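Local coordinates for protein putative phosphatase (Clostridium difficile, PDB 3SD7) that probably hydrolyses phosphate esters as a phosphatase of the haloacid dehalogenase-like family, though its substrate is not established, at residues N28-L33 against K184-M189. Residues are numbered along the deposited sequence; the frame is centred on the assembly and turned at random.
Sequences NYEIVL and KDKVIM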
loop_
_atom_site.group_PDB
_atom_site.type_symbol
_atom_site.label_atom_id
_atom_site.label_comp_id
_atom_site.label_asym_id
_atom_site.label_seq_id
_atom_site.Cartn_x
_atom_site.Cartn_y
_atom_site.Cartn_z
ATOM N N ASN A 28 -0.238 -24.115 5.870
ATOM C CA ASN A 28 -0.170 -23.338 7.110
ATOM C C ASN A 28 0.904 -22.246 6.995
ATOM O O ASN A 28 2.090 -22.517 7.152
ATOM C CB ASN A 28 0.146 -24.266 8.291
ATOM C CG ASN A 28 0.301 -23.513 9.626
ATOM O OD1 ASN A 28 -0.243 -22.422 9.816
ATOM N ND2 ASN A 28 1.031 -24.115 10.555
ATOM N N TYR A 29 0.492 -21.009 6.760
ATOM C CA TYR A 29 1.449 -19.912 6.622
ATOM C C TYR A 29 1.854 -19.333 7.978
ATOM O O TYR A 29 1.008 -18.984 8.787
ATOM C CB TYR A 29 0.867 -18.820 5.757
ATOM C CG TYR A 29 0.477 -19.299 4.387
ATOM C CD1 TYR A 29 1.427 -19.470 3.399
ATOM C CD2 TYR A 29 -0.847 -19.580 4.080
ATOM C CE1 TYR A 29 1.077 -19.910 2.138
ATOM C CE2 TYR A 29 -1.211 -20.019 2.815
ATOM C CZ TYR A 29 -0.250 -20.186 1.854
ATOM O OH TYR A 29 -0.592 -20.624 0.610
ATOM N N GLU A 30 3.145 -19.171 8.193
ATOM C CA GLU A 30 3.657 -18.672 9.470
ATOM C C GLU A 30 4.117 -17.207 9.423
ATOM O O GLU A 30 4.235 -16.564 10.464
ATOM C CB GLU A 30 4.802 -19.551 9.925
ATOM C CG GLU A 30 4.389 -20.992 10.117
ATOM C CD GLU A 30 5.556 -21.921 10.417
ATOM O OE1 GLU A 30 6.675 -21.428 10.705
ATOM O OE2 GLU A 30 5.346 -23.154 10.362
ATOM N N ILE A 31 4.434 -16.730 8.222
ATOM C CA ILE A 31 4.893 -15.361 7.998
ATOM C C ILE A 31 3.954 -14.745 6.955
ATOM O O ILE A 31 3.840 -15.272 5.841
ATOM C CB ILE A 31 6.388 -15.315 7.509
ATOM C CG1 ILE A 31 7.322 -15.965 8.558
ATOM C CG2 ILE A 31 6.792 -13.866 7.150
ATOM C CD1 ILE A 31 8.820 -15.942 8.179
ATOM N N VAL A 32 3.306 -13.625 7.283
ATOM C CA VAL A 32 2.348 -12.988 6.384
ATOM C C VAL A 32 2.787 -11.556 6.159
ATOM O O VAL A 32 2.962 -10.785 7.122
ATOM C CB VAL A 32 0.942 -12.970 6.957
ATOM C CG1 VAL A 32 -0.071 -12.420 5.923
ATOM C CG2 VAL A 32 0.522 -14.387 7.455
ATOM N N LEU A 33 3.028 -11.228 4.903
ATOM C CA LEU A 33 3.415 -9.891 4.519
ATOM C C LEU A 33 2.201 -9.168 3.956
ATOM O O LEU A 33 1.395 -9.761 3.236
ATOM C CB LEU A 33 4.495 -9.899 3.454
ATOM C CG LEU A 33 5.880 -10.356 3.837
ATOM C CD1 LEU A 33 5.933 -11.837 4.109
ATOM C CD2 LEU A 33 6.874 -9.957 2.727
ATOM N N LYS A 184 10.488 -20.888 2.823
ATOM C CA LYS A 184 9.647 -19.909 2.129
ATOM C C LYS A 184 8.251 -20.449 1.840
ATOM O O LYS A 184 7.370 -19.674 1.563
ATOM C CB LYS A 184 10.313 -19.343 0.853
ATOM C CG LYS A 184 11.288 -18.208 1.157
ATOM C CD LYS A 184 12.440 -18.078 0.151
ATOM C CE LYS A 184 11.992 -17.632 -1.198
ATOM N NZ LYS A 184 13.166 -17.363 -2.089
ATOM N N ASP A 185 8.035 -21.763 1.942
ATOM C CA ASP A 185 6.682 -22.300 1.715
ATOM C C ASP A 185 5.668 -21.846 2.776
ATOM O O ASP A 185 4.467 -21.890 2.533
ATOM C CB ASP A 185 6.679 -23.831 1.582
ATOM C CG ASP A 185 7.173 -24.311 0.221
ATOM O OD1 ASP A 185 7.819 -25.374 0.179
ATOM O OD2 ASP A 185 6.931 -23.628 -0.804
ATOM N N LYS A 186 6.128 -21.378 3.930
ATOM C CA LYS A 186 5.202 -20.927 4.961
ATOM C C LYS A 186 5.042 -19.399 4.913
ATOM O O LYS A 186 4.589 -18.804 5.875
ATOM C CB LYS A 186 5.662 -21.352 6.363
ATOM C CG LYS A 186 5.834 -22.853 6.593
ATOM C CD LYS A 186 4.619 -23.649 6.141
ATOM C CE LYS A 186 4.419 -24.910 6.986
ATOM N NZ LYS A 186 5.623 -25.773 7.063
ATOM N N VAL A 187 5.437 -18.782 3.792
ATOM C CA VAL A 187 5.367 -17.315 3.623
ATOM C C VAL A 187 4.314 -16.934 2.584
ATOM O O VAL A 187 4.162 -17.604 1.557
ATOM C CB VAL A 187 6.751 -16.709 3.184
ATOM C CG1 VAL A 187 6.677 -15.199 3.152
ATOM C CG2 VAL A 187 7.891 -17.123 4.145
ATOM N N ILE A 188 3.573 -15.857 2.853
ATOM C CA ILE A 188 2.551 -15.377 1.933
ATOM C C ILE A 188 2.489 -13.855 1.925
ATOM O O ILE A 188 2.646 -13.221 2.957
ATOM C CB ILE A 188 1.168 -15.993 2.228
ATOM C CG1 ILE A 188 0.198 -15.708 1.079
ATOM C CG2 ILE A 188 0.617 -15.569 3.616
ATOM C CD1 ILE A 188 -1.010 -16.721 1.040
ATOM N N MET A 189 2.299 -13.284 0.728
ATOM C CA MET A 189 2.151 -11.855 0.512
ATOM C C MET A 189 0.683 -11.501 0.229
ATOM O O MET A 189 0.034 -12.126 -0.621
ATOM C CB MET A 189 3.009 -11.437 -0.701
ATOM C CG MET A 189 2.867 -9.954 -1.126
ATOM S SD MET A 189 3.618 -8.845 0.093
ATOM C CE MET A 189 3.130 -7.234 -0.575
#
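I31, V32 and L33 pair in parallel with V187, I188 and M189, two neighbouring strands of the central sheet. Four backbone hydrogen bonds join the two segments, two of them on K186 O just ahead of strand 187-189. That oxygen accepts from E30 N at 2.8 Å, in the carbonyl plane on a lone pair, and from I31 N at 3.1 Å, straighter but tilted from that plane. I188 then bridges residues 31 and 33, its N giving to I31 O while its O takes L33 N in a nearly linear bond of 2.8 Å (176°).

On one face, I188 turns CG1 anti to its backbone N (chi1 -168°), which carries CD1 over the Y29 ring for a CH-pi contact, 3.8 Å from the ring centroid and displaced toward the CZ rim. Its CG2 branch meets V32 CG1 at 4.0 Å, the two side chains running side by side, and L239 of helix 235-239 packs against this group. The Y29 hydroxyl is hydrogen-bonded to D206 and Y227. On the other face, L33 CD1 crosses to V187 CG1 at 3.6 Å and L33 CB touches M189 SD; helix 168-179 packs on L33, V187 and M189.

At the solvent-side end, the bent chain of K186 passes E30, whose OE2 stays 4.2 Å from K186 NZ, beyond a salt bridge; the amine has a long, weak ion pair with D183.

The chemistry thus grades from a polar, partly exposed end to a buried apolar core, joining central strands of the Rossmann-like HAD fold; strand 31-34 leads to D37, which with D192 binds the sodium ion.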